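Local atomic coordinates of probable amidase (Thermus thermophilus, PDB entry 2DC0), a protein that is a probable member of the amidase family, an alpha/beta protein built round one large mixed beta-sheet with helices packed on it. Residues 72-77 against 81-86; 117-122 against 128-133; 215-220 against 228-233; 392-397 against 420-425. All coordinates share one frame; numbering follows the deposited sequence.

Contact 1 of 4, residues 72-77 against 81-86; sequences VKDLFP and MPTRAG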
loop_
_atom_site.group_PDB
_atom_site.type_symbol
_atom_site.label_atom_id
_atom_site.label_comp_id
_atom_site.label_asym_id
_atom_site.label_seq_id
_atom_site.Cartn_x
_atom_site.Cartn_y
_atom_site.Cartn_z
ATOM N N VAL A 72 -23.000 9.370 -16.949
ATOM C CA VAL A 72 -22.492 8.966 -15.635
ATOM C C VAL A 72 -23.003 7.593 -15.211
ATOM O O VAL A 72 -24.210 7.346 -15.246
ATOM C CB VAL A 72 -22.926 9.981 -14.543
ATOM C CG1 VAL A 72 -22.433 9.526 -13.173
ATOM C CG2 VAL A 72 -22.387 11.370 -14.874
ATOM N N LYS A 73 -22.091 6.711 -14.801
ATOM C CA LYS A 73 -22.451 5.359 -14.347
ATOM C C LYS A 73 -23.519 5.488 -13.260
ATOM O O LYS A 73 -23.394 6.338 -12.381
ATOM C CB LYS A 73 -21.211 4.656 -13.787
ATOM C CG LYS A 73 -21.416 3.191 -13.428
ATOM C CD LYS A 73 -20.111 2.593 -12.943
ATOM C CE LYS A 73 -20.182 1.082 -12.816
ATOM N NZ LYS A 73 -18.872 0.529 -12.356
ATOM N N ASP A 74 -24.538 4.628 -13.285
ATOM C CA ASP A 74 -25.634 4.740 -12.320
ATOM C C ASP A 74 -25.417 4.406 -10.844
ATOM O O ASP A 74 -26.326 3.895 -10.190
ATOM C CB ASP A 74 -26.876 3.985 -12.823
ATOM C CG ASP A 74 -28.167 4.522 -12.216
ATOM O OD1 ASP A 74 -28.226 5.744 -11.953
ATOM O OD2 ASP A 74 -29.126 3.742 -12.016
ATOM N N LEU A 75 -24.231 4.696 -10.316
ATOM C CA LEU A 75 -23.969 4.492 -8.893
ATOM C C LEU A 75 -23.574 5.842 -8.303
ATOM O O LEU A 75 -23.418 5.982 -7.090
ATOM C CB LEU A 75 -22.867 3.449 -8.657
ATOM C CG LEU A 75 -21.475 3.595 -9.284
ATOM C CD1 LEU A 75 -20.684 4.705 -8.612
ATOM C CD2 LEU A 75 -20.747 2.260 -9.121
ATOM N N PHE A 76 -23.413 6.828 -9.187
ATOM C CA PHE A 76 -23.067 8.201 -8.820
ATOM C C PHE A 76 -24.356 9.033 -8.858
ATOM O O PHE A 76 -25.003 9.142 -9.902
ATOM C CB PHE A 76 -22.100 8.826 -9.837
ATOM C CG PHE A 76 -20.683 8.323 -9.754
ATOM C CD1 PHE A 76 -19.846 8.711 -8.711
ATOM C CD2 PHE A 76 -20.168 7.503 -10.757
ATOM C CE1 PHE A 76 -18.509 8.291 -8.672
ATOM C CE2 PHE A 76 -18.837 7.078 -10.729
ATOM C CZ PHE A 76 -18.004 7.472 -9.685
ATOM N N PRO A 77 -24.757 9.617 -7.724
ATOM C CA PRO A 77 -25.982 10.421 -7.759
ATOM C C PRO A 77 -25.789 11.661 -8.638
ATOM O O PRO A 77 -24.731 12.289 -8.624
ATOM C CB PRO A 77 -26.197 10.776 -6.293
ATOM C CG PRO A 77 -25.668 9.553 -5.594
ATOM C CD PRO A 77 -24.376 9.309 -6.335
ATOM N N MET A 81 -31.822 13.194 -11.379
ATOM C CA MET A 81 -31.855 11.829 -11.901
ATOM C C MET A 81 -31.850 10.776 -10.792
ATOM O O MET A 81 -31.181 10.931 -9.775
ATOM C CB MET A 81 -30.651 11.582 -12.826
ATOM C CG MET A 81 -30.629 12.421 -14.095
ATOM S SD MET A 81 -29.270 12.018 -15.240
ATOM C CE MET A 81 -28.769 13.633 -15.737
ATOM N N PRO A 82 -32.611 9.688 -10.973
ATOM C CA PRO A 82 -32.651 8.629 -9.960
ATOM C C PRO A 82 -31.368 7.797 -10.000
ATOM O O PRO A 82 -30.684 7.754 -11.024
ATOM C CB PRO A 82 -33.872 7.809 -10.371
ATOM C CG PRO A 82 -33.843 7.921 -11.869
ATOM C CD PRO A 82 -33.573 9.413 -12.055
ATOM N N THR A 83 -31.043 7.150 -8.883
ATOM C CA THR A 83 -29.861 6.287 -8.785
ATOM C C THR A 83 -30.372 4.886 -8.451
ATOM O O THR A 83 -30.932 4.675 -7.378
ATOM C CB THR A 83 -28.907 6.752 -7.655
ATOM O OG1 THR A 83 -28.503 8.110 -7.891
ATOM C CG2 THR A 83 -27.663 5.866 -7.610
ATOM N N ARG A 84 -30.182 3.935 -9.363
ATOM C CA ARG A 84 -30.669 2.569 -9.155
ATOM C C ARG A 84 -29.583 1.506 -9.014
ATOM O O ARG A 84 -29.845 0.407 -8.528
ATOM C CB ARG A 84 -31.623 2.180 -10.289
ATOM C CG ARG A 84 -32.960 2.907 -10.232
ATOM C CD ARG A 84 -33.856 2.570 -11.424
ATOM N NE ARG A 84 -34.051 1.130 -11.616
ATOM C CZ ARG A 84 -33.345 0.380 -12.460
ATOM N NH1 ARG A 84 -32.387 0.930 -13.204
ATOM N NH2 ARG A 84 -33.604 -0.921 -12.565
ATOM N N ALA A 85 -28.368 1.831 -9.446
ATOM C CA ALA A 85 -27.232 0.910 -9.336
ATOM C C ALA A 85 -27.468 -0.458 -9.975
ATOM O O ALA A 85 -26.904 -1.468 -9.531
ATOM C CB ALA A 85 -26.853 0.735 -7.861
ATOM N N GLY A 86 -28.301 -0.480 -11.011
ATOM C CA GLY A 86 -28.591 -1.710 -11.722
ATOM C C GLY A 86 -29.225 -2.807 -10.887
ATOM O O GLY A 86 -29.127 -3.988 -11.230
HETATM O O HOH W 1 -31.098 5.624 -12.838
HETATM O O HOH W 2 -29.519 1.299 -12.982
#
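Asp74 meets Arg84 and Ala85 where the chain, leaving strand 69-73 of the large mixed sheet, runs out into a loop and comes back past its own start. The close-packed part is a set of backbone N-H groups collected by one acidic residue. Arg84 N donates to Asp74 OD2 at 2.9 Å, fairly straight at 152°, and comes in from above the carboxylate plane. Ala85 N gives its main bond to the carbonyl, Asp74 O, at 3.0 Å, and only a weak one to Asp74 OD2. With CG anti to its backbone nitrogen (chi1 -156°), the Asp74 side chain lies beside its own carbonyl, which allows the residue to use Asp74 OD2 and Asp74 O on the neighbouring amides of Arg84 and Ala85. Beside them Thr83 packs closely, Thr83 CG2 lying 3.5 Å from Asp74 O and Thr83 OG1 3.4 Å from Pro77 CA.

The other side is looser and wetter. Pro82 is exposed and Arg84 partly so; Arg84 NH1 is 4.5 Å from Asp74 OD2, beyond a salt bridge, although the opposite charges probably still attract. Water 1 donates to Pro82 O and, weakly, to Asp74 OD2. A second water completes the grip, donating to Asp74 OD2 at 2.7 Å and accepting from Gly86 N at 2.9 Å.

Contact 2 of 4, residues 117-122 against 128-133; sequences MHEIAL and NPWTGP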
loop_
_atom_site.group_PDB
_atom_site.type_symbol
_atom_site.label_atom_id
_atom_site.label_comp_id
_atom_site.label_asym_id
_atom_site.label_seq_id
_atom_site.Cartn_x
_atom_site.Cartn_y
_atom_site.Cartn_z
HETATM N N MSE A 117 -25.294 -0.638 -15.632
HETATM C CA MSE A 117 -24.063 -1.200 -15.027
HETATM C C MSE A 117 -24.380 -2.569 -14.467
HETATM O O MSE A 117 -25.541 -2.898 -14.213
HETATM C CB MSE A 117 -23.584 -0.275 -13.908
HETATM C CG MSE A 117 -24.686 0.092 -12.927
HETATM SE SE MSE A 117 -23.997 1.067 -11.410
HETATM C CE MSE A 117 -23.351 -0.431 -10.341
ATOM N N HIS A 118 -23.438 -3.296 -14.286
ATOM C CA HIS A 118 -23.622 -4.619 -13.720
ATOM C C HIS A 118 -24.188 -4.341 -12.335
ATOM O O HIS A 118 -23.748 -3.402 -11.666
ATOM C CB HIS A 118 -22.282 -5.351 -13.613
ATOM C CG HIS A 118 -22.423 -6.817 -13.354
ATOM N ND1 HIS A 118 -22.313 -7.762 -14.351
ATOM C CD2 HIS A 118 -22.735 -7.495 -12.224
ATOM C CE1 HIS A 118 -22.552 -8.960 -13.847
ATOM N NE2 HIS A 118 -22.810 -8.825 -12.559
ATOM N N GLU A 119 -25.157 -5.151 -11.910
ATOM C CA GLU A 119 -25.804 -4.959 -10.617
ATOM C C GLU A 119 -24.860 -4.654 -9.454
ATOM O O GLU A 119 -23.960 -5.440 -9.145
ATOM C CB GLU A 119 -26.687 -6.163 -10.284
ATOM C CG GLU A 119 -27.398 -6.040 -8.941
ATOM C CD GLU A 119 -28.537 -7.038 -8.789
ATOM O OE1 GLU A 119 -28.381 -8.185 -9.249
ATOM O OE2 GLU A 119 -29.572 -6.673 -8.199
ATOM N N ILE A 120 -25.127 -3.512 -8.817
ATOM C CA ILE A 120 -24.372 -2.936 -7.705
ATOM C C ILE A 120 -22.868 -2.972 -7.913
ATOM O O ILE A 120 -22.100 -2.944 -6.948
ATOM C CB ILE A 120 -24.703 -3.572 -6.320
ATOM C CG1 ILE A 120 -24.359 -5.062 -6.308
ATOM C CG2 ILE A 120 -26.162 -3.317 -5.968
ATOM C CD1 ILE A 120 -24.326 -5.704 -4.923
ATOM N N ALA A 121 -22.465 -3.022 -9.180
ATOM C CA ALA A 121 -21.055 -3.041 -9.584
ATOM C C ALA A 121 -20.337 -4.321 -9.176
ATOM O O ALA A 121 -19.114 -4.392 -9.223
ATOM C CB ALA A 121 -20.327 -1.838 -9.011
ATOM N N LEU A 122 -21.095 -5.337 -8.785
ATOM C CA LEU A 122 -20.488 -6.592 -8.368
ATOM C C LEU A 122 -20.508 -7.609 -9.501
ATOM O O LEU A 122 -21.258 -8.586 -9.467
ATOM C CB LEU A 122 -21.217 -7.141 -7.143
ATOM C CG LEU A 122 -20.613 -8.365 -6.455
ATOM C CD1 LEU A 122 -19.130 -8.132 -6.168
ATOM C CD2 LEU A 122 -21.371 -8.625 -5.163
ATOM N N ASN A 128 -27.364 -8.292 -16.920
ATOM C CA ASN A 128 -28.199 -7.865 -15.807
ATOM C C ASN A 128 -29.644 -8.271 -16.106
ATOM O O ASN A 128 -30.240 -7.805 -17.074
ATOM C CB ASN A 128 -28.075 -6.338 -15.690
ATOM C CG ASN A 128 -28.745 -5.772 -14.456
ATOM O OD1 ASN A 128 -29.887 -6.100 -14.148
ATOM N ND2 ASN A 128 -28.039 -4.886 -13.757
ATOM N N PRO A 129 -30.225 -9.155 -15.277
ATOM C CA PRO A 129 -31.604 -9.626 -15.457
ATOM C C PRO A 129 -32.666 -8.569 -15.164
ATOM O O PRO A 129 -33.800 -8.683 -15.623
ATOM C CB PRO A 129 -31.690 -10.807 -14.497
ATOM C CG PRO A 129 -30.810 -10.355 -13.362
ATOM C CD PRO A 129 -29.607 -9.779 -14.093
ATOM N N TRP A 130 -32.300 -7.543 -14.403
ATOM C CA TRP A 130 -33.242 -6.478 -14.062
ATOM C C TRP A 130 -33.423 -5.464 -15.189
ATOM O O TRP A 130 -34.542 -5.122 -15.562
ATOM C CB TRP A 130 -32.768 -5.735 -12.809
ATOM C CG TRP A 130 -32.663 -6.572 -11.566
ATOM C CD1 TRP A 130 -31.660 -6.535 -10.641
ATOM C CD2 TRP A 130 -33.599 -7.557 -11.103
ATOM N NE1 TRP A 130 -31.909 -7.437 -9.631
ATOM C CE2 TRP A 130 -33.092 -8.079 -9.888
ATOM C CE3 TRP A 130 -34.816 -8.051 -11.595
ATOM C CZ2 TRP A 130 -33.758 -9.073 -9.157
ATOM C CZ3 TRP A 130 -35.482 -9.042 -10.866
ATOM C CH2 TRP A 130 -34.947 -9.541 -9.660
ATOM N N THR A 131 -32.305 -4.985 -15.720
ATOM C CA THR A 131 -32.299 -3.978 -16.777
ATOM C C THR A 131 -32.153 -4.578 -18.168
ATOM O O THR A 131 -32.407 -3.917 -19.176
ATOM C CB THR A 131 -31.112 -3.036 -16.591
ATOM O OG1 THR A 131 -29.898 -3.780 -16.784
ATOM C CG2 THR A 131 -31.115 -2.450 -15.184
ATOM N N GLY A 132 -31.740 -5.836 -18.217
ATOM C CA GLY A 132 -31.506 -6.465 -19.497
ATOM C C GLY A 132 -30.013 -6.299 -19.708
ATOM O O GLY A 132 -29.420 -5.382 -19.155
ATOM N N PRO A 133 -29.374 -7.153 -20.508
ATOM C CA PRO A 133 -27.932 -7.013 -20.714
ATOM C C PRO A 133 -27.497 -5.794 -21.513
ATOM O O PRO A 133 -28.221 -5.310 -22.385
ATOM C CB PRO A 133 -27.564 -8.316 -21.418
ATOM C CG PRO A 133 -28.793 -8.586 -22.253
ATOM C CD PRO A 133 -29.919 -8.279 -21.289
HETATM O O HOH W 3 -27.266 -2.956 -16.577
#
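Glu119 OE2 meets the indole edge of Trp130, with the carboxylate and ring planes 88° apart. The oxygen lies in the ring plane and accepts from Trp130 NE1 at 2.8 Å; from the acid's side the donor stands above the carboxylate plane, and the bond is bent to 132°. An extended Glu119 chain, CG anti to the backbone nitrogen (chi1 180°), carries the acid across to the ring. Its two oxygens have further partners, Ser309 on Glu119 OE1 and Thr87 on Glu119 OE2.

The second flat group, the Asn128 amide, works with both its ends. Asn128 ND2 donates to Met117 O at 3.2 Å, the partner lying in the amide plane and the donor in the carbonyl plane. At the other end Asn128 OD1 accepts from Trp130 N at 2.8 Å and from Thr131 N at 3.1 Å, the first in the plane of the amide carbonyl and the second from above it. The bond to Trp130 N makes an Asx turn, and the pair organises residues 128-131 into a compact bend. Water 3 adds a bridge, donating to both Met117 O and Thr131 OG1.

Both segments belong to the loop between strand 110-115 and helix 149-157. The chemistry implies that directional polar bonds join them, with Asn128 shaping its own turn while tying it to Met117, and with an indole N-H that would be expected to stabilise negative charge on Glu119.

Contact 3 of 4, residues 215-220 against 228-233; sequences DAHFLT and IPLEGV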
loop_
_atom_site.group_PDB
_atom_site.type_symbol
_atom_site.label_atom_id
_atom_site.label_comp_id
_atom_site.label_asym_id
_atom_site.label_seq_id
_atom_site.Cartn_x
_atom_site.Cartn_y
_atom_site.Cartn_z
ATOM N N ASP A 215 -8.029 12.921 -23.782
ATOM C CA ASP A 215 -9.294 13.185 -23.105
ATOM C C ASP A 215 -9.237 12.606 -21.689
ATOM O O ASP A 215 -9.728 13.219 -20.735
ATOM C CB ASP A 215 -10.462 12.542 -23.854
ATOM C CG ASP A 215 -11.027 13.439 -24.947
ATOM O OD1 ASP A 215 -10.413 14.479 -25.267
ATOM O OD2 ASP A 215 -12.095 13.095 -25.492
ATOM N N ALA A 216 -8.642 11.421 -21.557
ATOM C CA ALA A 216 -8.532 10.761 -20.254
ATOM C C ALA A 216 -7.764 11.638 -19.265
ATOM O O ALA A 216 -8.158 11.778 -18.106
ATOM C CB ALA A 216 -7.838 9.393 -20.412
ATOM N N HIS A 217 -6.653 12.207 -19.725
ATOM C CA HIS A 217 -5.832 13.092 -18.905
ATOM C C HIS A 217 -6.607 14.372 -18.563
ATOM O O HIS A 217 -6.646 14.808 -17.414
ATOM C CB HIS A 217 -4.556 13.466 -19.663
ATOM C CG HIS A 217 -3.850 14.663 -19.103
ATOM N ND1 HIS A 217 -3.154 14.630 -17.912
ATOM C CD2 HIS A 217 -3.758 15.936 -19.556
ATOM C CE1 HIS A 217 -2.665 15.830 -17.657
ATOM N NE2 HIS A 217 -3.016 16.641 -18.639
ATOM N N PHE A 218 -7.213 14.964 -19.582
ATOM C CA PHE A 218 -7.983 16.194 -19.440
ATOM C C PHE A 218 -9.079 16.051 -18.392
ATOM O O PHE A 218 -9.200 16.872 -17.479
ATOM C CB PHE A 218 -8.598 16.557 -20.797
ATOM C CG PHE A 218 -9.453 17.798 -20.779
ATOM C CD1 PHE A 218 -8.941 19.015 -20.337
ATOM C CD2 PHE A 218 -10.765 17.755 -21.243
ATOM C CE1 PHE A 218 -9.723 20.174 -20.358
ATOM C CE2 PHE A 218 -11.555 18.911 -21.268
ATOM C CZ PHE A 218 -11.028 20.120 -20.823
ATOM N N LEU A 219 -9.868 14.994 -18.525
ATOM C CA LEU A 219 -10.967 14.733 -17.613
ATOM C C LEU A 219 -10.498 14.350 -16.208
ATOM O O LEU A 219 -11.131 14.722 -15.214
ATOM C CB LEU A 219 -11.844 13.633 -18.201
ATOM C CG LEU A 219 -13.334 13.618 -17.890
ATOM C CD1 LEU A 219 -13.962 14.997 -18.119
ATOM C CD2 LEU A 219 -13.981 12.583 -18.796
ATOM N N THR A 220 -9.394 13.612 -16.119
ATOM C CA THR A 220 -8.877 13.202 -14.816
ATOM C C THR A 220 -8.427 14.422 -14.008
ATOM O O THR A 220 -8.619 14.464 -12.798
ATOM C CB THR A 220 -7.707 12.184 -14.966
ATOM O OG1 THR A 220 -8.193 10.994 -15.604
ATOM C CG2 THR A 220 -7.140 11.806 -13.602
ATOM N N ILE A 228 -2.148 17.660 -13.708
ATOM C CA ILE A 228 -1.279 16.496 -13.751
ATOM C C ILE A 228 -0.263 16.713 -14.871
ATOM O O ILE A 228 -0.575 16.541 -16.042
ATOM C CB ILE A 228 -2.102 15.227 -14.035
ATOM C CG1 ILE A 228 -3.123 15.024 -12.910
ATOM C CG2 ILE A 228 -1.180 14.018 -14.175
ATOM C CD1 ILE A 228 -4.257 13.990 -13.151
ATOM N N PRO A 229 0.967 17.111 -14.518
ATOM C CA PRO A 229 2.023 17.356 -15.505
ATOM C C PRO A 229 2.266 16.173 -16.445
ATOM O O PRO A 229 2.271 15.021 -16.016
ATOM C CB PRO A 229 3.244 17.656 -14.635
ATOM C CG PRO A 229 2.640 18.294 -13.418
ATOM C CD PRO A 229 1.445 17.399 -13.153
ATOM N N LEU A 230 2.458 16.467 -17.727
ATOM C CA LEU A 230 2.731 15.435 -18.718
ATOM C C LEU A 230 4.139 15.626 -19.261
ATOM O O LEU A 230 4.370 16.480 -20.116
ATOM C CB LEU A 230 1.730 15.506 -19.872
ATOM C CG LEU A 230 0.297 15.051 -19.587
ATOM C CD1 LEU A 230 -0.548 15.219 -20.845
ATOM C CD2 LEU A 230 0.296 13.597 -19.140
ATOM N N GLU A 231 5.080 14.836 -18.760
ATOM C CA GLU A 231 6.466 14.936 -19.205
ATOM C C GLU A 231 6.652 14.239 -20.548
ATOM O O GLU A 231 5.927 13.302 -20.879
ATOM C CB GLU A 231 7.402 14.309 -18.168
ATOM C CG GLU A 231 7.355 14.983 -16.803
ATOM C CD GLU A 231 7.825 16.426 -16.846
ATOM O OE1 GLU A 231 9.006 16.660 -17.194
ATOM O OE2 GLU A 231 7.011 17.326 -16.530
ATOM N N GLY A 232 7.625 14.707 -21.320
ATOM C CA GLY A 232 7.884 14.112 -22.614
ATOM C C GLY A 232 8.309 12.667 -22.463
ATOM O O GLY A 232 8.756 12.246 -21.395
ATOM N N VAL A 233 8.155 11.895 -23.529
ATOM C CA VAL A 233 8.547 10.494 -23.497
ATOM C C VAL A 233 9.717 10.265 -24.444
ATOM O O VAL A 233 9.667 10.674 -25.601
ATOM C CB VAL A 233 7.384 9.574 -23.919
ATOM C CG1 VAL A 233 7.868 8.136 -23.995
ATOM C CG2 VAL A 233 6.238 9.695 -22.930
#
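Two first torsions bring Leu230 over one face of the His217 ring. The imidazole leaves helix 213-224 with CG anti to the backbone nitrogen (chi1 163°), and Leu230 swings its CG anti to its own carbonyl carbon (chi1 -72°), so that the two side chains approach from opposite directions. The leucine then lays a methyl on the ring: Leu230 CD1 stands 3.6 Å from the centroid of the His217 imidazole and just 12° off the ring normal, a CH-pi contact.

One turn further along the helix the contact is purely aliphatic. Thr220 CG2 meets Ile228 CD1 at 3.6 Å, the two side chains running obliquely to each other. The threonine can offer its methyl because its hydroxyl is turned back on the helix, where Thr220 OG1 donates to Ala216 O at 2.6 Å. Ala216 O also takes the regular helical bond from Thr220 N at 3.0 Å, the two donors arriving on opposite faces of the carbonyl plane.

Structurally, the segment 228-233 folds back over the helix that precedes it, on the way to strand 237-240. Leu423 of helix 419-430 touches both His217 and Leu230, and Glu221 accepts from Ile228 N.

The secure links across the contact are therefore apolar, one methyl on a ring face and one methyl against another, while the threonine's polar atom is already engaged within the helix.

Contact 4 of 4, residues 392-397 against 420-425; sequences GVPTLA and GKVLAL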
loop_
_atom_site.group_PDB
_atom_site.type_symbol
_atom_site.label_atom_id
_atom_site.label_comp_id
_atom_site.label_asym_id
_atom_site.label_seq_id
_atom_site.Cartn_x
_atom_site.Cartn_y
_atom_site.Cartn_z
ATOM N N GLY A 392 -4.029 -0.165 -5.709
ATOM C CA GLY A 392 -4.194 1.265 -5.943
ATOM C C GLY A 392 -3.314 2.051 -6.903
ATOM O O GLY A 392 -3.344 3.286 -6.878
ATOM N N VAL A 393 -2.555 1.374 -7.761
ATOM C CA VAL A 393 -1.669 2.074 -8.689
ATOM C C VAL A 393 -2.372 2.517 -9.972
ATOM O O VAL A 393 -3.296 1.860 -10.447
ATOM C CB VAL A 393 -0.447 1.202 -9.050
ATOM C CG1 VAL A 393 0.363 0.921 -7.790
ATOM C CG2 VAL A 393 -0.889 -0.100 -9.690
ATOM N N PRO A 394 -1.942 3.655 -10.547
ATOM C CA PRO A 394 -2.546 4.178 -11.779
ATOM C C PRO A 394 -2.398 3.213 -12.944
ATOM O O PRO A 394 -1.294 2.775 -13.258
ATOM C CB PRO A 394 -1.803 5.496 -11.999
ATOM C CG PRO A 394 -0.443 5.218 -11.405
ATOM C CD PRO A 394 -0.790 4.478 -10.134
ATOM N N THR A 395 -3.517 2.884 -13.581
ATOM C CA THR A 395 -3.504 1.946 -14.695
ATOM C C THR A 395 -4.404 2.403 -15.839
ATOM O O THR A 395 -5.584 2.689 -15.646
ATOM C CB THR A 395 -3.951 0.552 -14.233
ATOM O OG1 THR A 395 -3.218 0.190 -13.054
ATOM C CG2 THR A 395 -3.689 -0.473 -15.325
ATOM N N LEU A 396 -3.826 2.468 -17.031
ATOM C CA LEU A 396 -4.551 2.887 -18.220
ATOM C C LEU A 396 -4.888 1.696 -19.107
ATOM O O LEU A 396 -4.090 0.764 -19.228
ATOM C CB LEU A 396 -3.689 3.865 -19.026
ATOM C CG LEU A 396 -4.251 4.345 -20.360
ATOM C CD1 LEU A 396 -5.431 5.284 -20.089
ATOM C CD2 LEU A 396 -3.172 5.080 -21.150
ATOM N N ALA A 397 -6.073 1.716 -19.710
ATOM C CA ALA A 397 -6.460 0.669 -20.650
ATOM C C ALA A 397 -6.732 1.389 -21.969
ATOM O O ALA A 397 -7.498 2.349 -22.003
ATOM C CB ALA A 397 -7.727 -0.067 -20.174
ATOM N N GLY A 420 0.463 10.914 -14.144
ATOM C CA GLY A 420 0.936 11.699 -15.270
ATOM C C GLY A 420 1.854 10.905 -16.174
ATOM O O GLY A 420 1.769 11.001 -17.397
ATOM N N LYS A 421 2.736 10.116 -15.572
ATOM C CA LYS A 421 3.674 9.301 -16.336
ATOM C C LYS A 421 2.929 8.232 -17.125
ATOM O O LYS A 421 3.259 7.952 -18.278
ATOM C CB LYS A 421 4.690 8.646 -15.392
ATOM C CG LYS A 421 5.832 7.915 -16.087
ATOM C CD LYS A 421 6.828 7.385 -15.057
ATOM C CE LYS A 421 8.037 6.736 -15.715
ATOM N NZ LYS A 421 8.791 7.713 -16.545
ATOM N N VAL A 422 1.925 7.629 -16.497
ATOM C CA VAL A 422 1.134 6.604 -17.160
ATOM C C VAL A 422 0.408 7.192 -18.362
ATOM O O VAL A 422 0.422 6.621 -19.459
ATOM C CB VAL A 422 0.106 5.988 -16.190
ATOM C CG1 VAL A 422 -0.836 5.052 -16.944
ATOM C CG2 VAL A 422 0.838 5.225 -15.096
ATOM N N LEU A 423 -0.220 8.345 -18.157
ATOM C CA LEU A 423 -0.955 9.005 -19.226
ATOM C C LEU A 423 -0.028 9.431 -20.363
ATOM O O LEU A 423 -0.395 9.349 -21.535
ATOM C CB LEU A 423 -1.717 10.208 -18.656
ATOM C CG LEU A 423 -2.890 9.763 -17.769
ATOM C CD1 LEU A 423 -3.423 10.932 -16.938
ATOM C CD2 LEU A 423 -3.987 9.186 -18.653
ATOM N N ALA A 424 1.177 9.879 -20.019
ATOM C CA ALA A 424 2.138 10.287 -21.039
ATOM C C ALA A 424 2.562 9.067 -21.860
ATOM O O ALA A 424 2.610 9.120 -23.090
ATOM C CB ALA A 424 3.363 10.936 -20.384
ATOM N N LEU A 425 2.872 7.966 -21.182
ATOM C CA LEU A 425 3.270 6.748 -21.883
ATOM C C LEU A 425 2.104 6.224 -22.718
ATOM O O LEU A 425 2.306 5.653 -23.788
ATOM C CB LEU A 425 3.730 5.677 -20.886
ATOM C CG LEU A 425 5.044 5.967 -20.153
ATOM C CD1 LEU A 425 5.178 5.034 -18.952
ATOM C CD2 LEU A 425 6.227 5.791 -21.104
#
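Immediately before Pro394, which packs on Val422, the carbonyl oxygen Val393 O is gripped by two groups: Thr395 OG1 donates to it at 3.1 Å from well above the carbonyl plane, and Lys185 of the neighbouring strand 182-185 adds a bond through its ammonium. Thr395 points away from the helix, as the alternation of a strand requires, and its neighbours Pro394 and Leu396 point toward it.

Val422 meets both of them with its two methyls. Val422 CG2 lies 3.9 Å from Pro394 CG, the side chains meeting at a slant, and rests 3.7 Å from Pro394 O. Val422 CG1, anti to the backbone nitrogen (chi1 172°), reaches Leu396 CB at 3.7 Å. The valine therefore spans Thr395, one branch on the residue before it and one on the residue after.

This is helix-on-sheet packing in an alpha/beta fold. Gly392 ends helix 386-390 in a Schellman motif, the chain enters strand 395-403, turns back as the antiparallel strand 406-413, and then enters helix 419-430, which lies against one face of the sheet it has just left. Val412 and Phe184, from the strands on either side of 395-403, also touch Val422.

Farther along the helix the fit is slacker. Leu396, its CG likewise anti to the backbone nitrogen, comes closest to Leu423 through its CD1, which is still 4.4 Å from Leu423 CD2. On the same helix Lys421 forms a salt bridge with Asp349.

The four contacts fall into two touching pairs. Contacts 1 and 2 have centres 12 Å apart and are stitched by backbone and amide bonds: Ala85 O lies 2.8 Å from Ile120 N, and Gly86 O 2.9 Å from Asn128 ND2, both probable hydrogen bonds. Contacts 3 and 4, with centres 9 Å apart, meet instead by packing, as where Ile228 CG2 rests 3.3 Å from Gly420 CA. Between the pairs nothing touches: contacts 2 and 3 lie on opposite sides of the chain's centre, their nearest atoms about 17 Å apart. Contacts 1 and 4 nonetheless share the large mixed sheet, although their centres are 26 Å apart. Lys73 of contact 1 bonds to Ser147, which His118 of contact 2 also touches.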